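Local coordinates for penicillin-binding protein 1A (Mycobacterium tuberculosis, PDB 5CXW) that builds the mycobacterial cell wall, polymerising glycan strands and, through the penicillin-sensitive transpeptidase domain held here, cross-linking their peptides, at residues A[134-139]-A[149-154]. Residues are numbered along the deposited sequence; the frame is centred on the assembly and turned at random.
With 35P ((2R,4S)-5,5-dimethyl-2-{(1R)-2-oxo-1-[(phenoxyacetyl)amino]ethyl}-1,3-thiazolidine-4-carboxylic acid), chain C.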
ATOM      1  N   GLU A 134       3.607  -5.408  22.513  1.00 28.73           N
ATOM      2  CA  GLU A 134       3.091  -5.787  23.838  1.00 32.41           C
ATOM      3  C   GLU A 134       3.208  -7.272  24.143  1.00 31.88           C
ATOM      4  O   GLU A 134       2.367  -7.806  24.872  1.00 33.17           O
ATOM      5  CB  GLU A 134       1.624  -5.311  24.032  1.00 36.74           C
ATOM      6  CG  GLU A 134       1.505  -3.781  24.063  1.00 41.71           C
ATOM      7  CD  GLU A 134       0.131  -3.217  23.672  1.00 45.48           C
ATOM      8  OE1 GLU A 134       0.038  -1.976  23.653  1.00 49.60           O
ATOM      9  OE2 GLU A 134      -0.855  -3.963  23.378  1.00 48.13           O
ATOM     10  N   GLY A 135       4.213  -7.939  23.563  1.00 30.84           N
ATOM     11  CA  GLY A 135       4.389  -9.385  23.692  1.00 32.22           C
ATOM     12  C   GLY A 135       3.184 -10.247  23.334  1.00 32.58           C
ATOM     13  O   GLY A 135       3.080 -11.383  23.786  1.00 35.02           O
ATOM     14  N   GLU A 136       2.289  -9.716  22.526  1.00 34.60           N
ATOM     15  CA  GLU A 136       1.126 -10.442  21.988  1.00 38.57           C
ATOM     16  C   GLU A 136       1.606 -11.701  21.250  1.00 33.87           C
ATOM     17  O   GLU A 136       2.686 -11.710  20.659  1.00 32.36           O
ATOM     18  CB  GLU A 136       0.346  -9.499  21.010  1.00 44.32           C
ATOM     19  CG  GLU A 136      -0.936 -10.036  20.333  1.00 50.59           C
ATOM     20  CD  GLU A 136      -2.254  -9.669  21.059  1.00 56.50           C
ATOM     21  OE1 GLU A 136      -2.724  -8.504  20.941  1.00 56.01           O
ATOM     22  OE2 GLU A 136      -2.849 -10.571  21.712  1.00 61.03           O
ATOM     23  N   GLY A 137       0.842 -12.782  21.341  1.00 30.19           N
ATOM     24  CA  GLY A 137       1.075 -13.948  20.505  1.00 27.56           C
ATOM     25  C   GLY A 137      -0.181 -14.776  20.405  1.00 26.55           C
ATOM     26  O   GLY A 137      -1.218 -14.421  20.957  1.00 26.88           O
ATOM     27  N   CYS A 138      -0.089 -15.909  19.743  1.00 25.28           N
ATOM     28  CA  CYS A 138      -1.247 -16.775  19.599  1.00 25.26           C
ATOM     29  C   CYS A 138      -0.887 -18.200  19.989  1.00 26.01           C
ATOM     30  O   CYS A 138      -1.643 -19.107  19.693  1.00 29.04           O
ATOM     31  CB  CYS A 138      -1.719 -16.687  18.162  1.00 24.42           C
ATOM     32  SG  CYS A 138      -0.531 -17.383  16.984  1.00 23.93           S
ATOM     33  N   GLY A 139       0.223 -18.408  20.695  1.00 24.64           N
ATOM     34  CA  GLY A 139       0.855 -19.724  20.792  1.00 23.79           C
ATOM     35  C   GLY A 139       1.278 -20.154  19.387  1.00 22.86           C
ATOM     36  O   GLY A 139       2.187 -19.552  18.839  1.00 22.77           O
ATOM     37  N   MET A 149      -3.520 -10.449  13.350  1.00 13.51           N
ATOM     38  CA  MET A 149      -2.946  -9.985  14.623  1.00 14.89           C
ATOM     39  C   MET A 149      -1.619  -9.258  14.438  1.00 13.77           C
ATOM     40  O   MET A 149      -1.088  -8.643  15.379  1.00 14.89           O
ATOM     41  CB  MET A 149      -2.749 -11.175  15.570  1.00 17.01           C
ATOM     42  CG  MET A 149      -4.048 -11.763  16.032  1.00 20.05           C
ATOM     43  SD  MET A 149      -3.736 -13.257  17.037  1.00 23.94           S
ATOM     44  CE  MET A 149      -2.990 -12.466  18.442  1.00 25.10           C
ATOM     45  N   SER A 150      -1.101  -9.340  13.226  1.00 12.13           N
ATOM     46  CA  SER A 150       0.152  -8.740  12.792  1.00 11.24           C
ATOM     47  C   SER A 150       1.329  -9.178  13.654  1.00 11.75           C
ATOM     48  O   SER A 150       2.005  -8.378  14.288  1.00 11.78           O
ATOM     49  CB  SER A 150       0.039  -7.232  12.658  1.00 11.62           C
ATOM     50  OG  SER A 150       1.008  -6.827  11.686  1.00 11.46           O
ATOM     51  N   LEU A 151       1.496 -10.495  13.689  1.00 11.00           N
ATOM     52  CA  LEU A 151       2.572 -11.054  14.493  1.00 11.48           C
ATOM     53  C   LEU A 151       3.894 -11.051  13.750  1.00 10.99           C
ATOM     54  O   LEU A 151       4.054 -11.793  12.791  1.00 11.93           O
ATOM     55  CB  LEU A 151       2.192 -12.441  14.984  1.00 11.88           C
ATOM     56  CG  LEU A 151       0.850 -12.478  15.745  1.00 12.96           C
ATOM     57  CD1 LEU A 151       0.545 -13.937  16.080  1.00 13.45           C
ATOM     58  CD2 LEU A 151       0.876 -11.615  16.953  1.00 13.67           C
ATOM     59  N   ASN A 152       4.844 -10.251  14.208  1.00 10.64           N
ATOM     60  CA  ASN A 152       6.190 -10.173  13.606  1.00 10.68           C
ATOM     61  C   ASN A 152       6.896 -11.528  13.655  1.00 10.48           C
ATOM     62  O   ASN A 152       7.586 -11.924  12.706  1.00 10.04           O
ATOM     63  CB  ASN A 152       7.055  -9.175  14.320  1.00 11.53           C
ATOM     64  CG  ASN A 152       6.731  -7.754  13.991  1.00 12.34           C
ATOM     65  OD1 ASN A 152       5.705  -7.411  13.378  1.00 12.38           O
ATOM     66  ND2 ASN A 152       7.651  -6.852  14.453  1.00 14.07           N
ATOM     67  N   THR A 153       6.771 -12.213  14.787  1.00 10.57           N
ATOM     68  CA  THR A 153       7.537 -13.447  15.001  1.00 10.84           C
ATOM     69  C   THR A 153       7.048 -14.499  13.978  1.00 10.92           C
ATOM     70  O   THR A 153       7.856 -15.167  13.287  1.00 11.29           O
ATOM     71  CB  THR A 153       7.331 -13.942  16.423  1.00 11.21           C
ATOM     72  OG1 THR A 153       5.939 -14.088  16.644  1.00 11.20           O
ATOM     73  CG2 THR A 153       7.954 -13.000  17.447  1.00 11.40           C
ATOM     74  N   SER A 154       5.733 -14.637  13.844  1.00 10.34           N
ATOM     75  CA  SER A 154       5.169 -15.644  12.951  1.00 10.64           C
ATOM     76  C   SER A 154       5.555 -15.372  11.500  1.00 10.30           C
ATOM     77  O   SER A 154       5.889 -16.287  10.739  1.00 10.97           O
ATOM     78  CB  SER A 154       3.642 -15.559  13.055  1.00 10.97           C
ATOM     79  OG  SER A 154       3.182 -15.755  14.396  1.00 11.71           O
TER
HETATM   80  C24 35P C 702       8.697  -1.897  18.171  1.00 22.91           C
HETATM   81  C23 35P C 702       9.197  -0.954  19.065  1.00 23.35           C
HETATM   82  C22 35P C 702       8.709   0.333  19.057  1.00 21.66           C
HETATM   83  C21 35P C 702       7.708   0.714  18.176  1.00 21.04           C
HETATM   84  C20 35P C 702       7.192  -0.203  17.285  1.00 22.38           C
HETATM   85  C19 35P C 702       7.684  -1.530  17.289  1.00 21.95           C
HETATM   86  O1  35P C 702       7.208  -2.502  16.443  1.00 21.08           O
HETATM   87  C2  35P C 702       6.012  -2.248  15.714  1.00 17.88           C
HETATM   88  C3  35P C 702       5.532  -3.537  15.105  1.00 16.93           C
HETATM   89  O18 35P C 702       5.818  -4.605  15.629  1.00 15.90           O
HETATM   90  N4  35P C 702       4.789  -3.384  14.020  1.00 15.36           N
HETATM   91  C5  35P C 702       4.190  -4.523  13.341  1.00 15.65           C
HETATM   92  C6  35P C 702       3.961  -4.128  11.940  1.00 15.22           C
HETATM   93  O17 35P C 702       3.891  -2.952  11.525  1.00 14.58           O
HETATM   94  C8  35P C 702       2.798  -4.996  13.951  1.00 16.87           C
HETATM   95  N7  35P C 702       1.873  -4.326  13.083  1.00 17.04           N
HETATM   96  S11 35P C 702       2.362  -4.509  15.532  1.00 19.18           S
HETATM   97  C10 35P C 702       1.097  -3.399  15.127  1.00 16.79           C
HETATM   98  C12 35P C 702       1.218  -2.119  15.953  1.00 16.87           C
HETATM   99  C15 35P C 702      -0.286  -3.944  15.363  1.00 17.24           C
HETATM  100  C9  35P C 702       1.359  -3.100  13.647  1.00 15.60           C
HETATM  101  C13 35P C 702       0.247  -2.591  12.783  1.00 15.30           C
HETATM  102  O14 35P C 702      -0.369  -3.457  12.089  1.00 15.63           O
HETATM  103  O16 35P C 702       0.048  -1.357  12.775  1.00 14.40           O
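The methyl of M149 rests against a carbonyl oxygen: M149 CE lies 3.6 Å from G137 O. It also meets the side chain of E136, with M149 CE 3.7 Å from E136 CG and OE2 near. A bend at chi3 (68°) carries CE there, and the two side chains cross at about a right angle. M149 SD meets C138 CB at 4.1 Å. Beside it, L151 spreads its two methyls. L151 CD1 touches C138 SG at 3.7 Å. L151 CD2 sits 4.1 Å from E136 CG. C138 SG is tied to C141 by a disulfide, and C138 N and G139 O are hydrogen-bonded to S120 OG, so the loop is anchored here.

S150 has positive phi and ends helix 143-149 in a Schellman motif; L151 sits at the N-cap position of helix 152-161. S150, L151 and N152 fit the SxN motif of penicillin-binding enzymes. S150 OG accepts a hydrogen bond from N7 of the opened penicillin V at 3.0 Å. N152 ND2 gives ligand O18 a weak bond of 3.1 Å, while N152 OD1 accepts from K100. S97, T292 and T294 also bind the drug.

The loop thus meets M149 and L151 by van der Waals packing, partly against polar groups, whereas S150 OG is held by ligand N7, K100 NZ and K291 NZ.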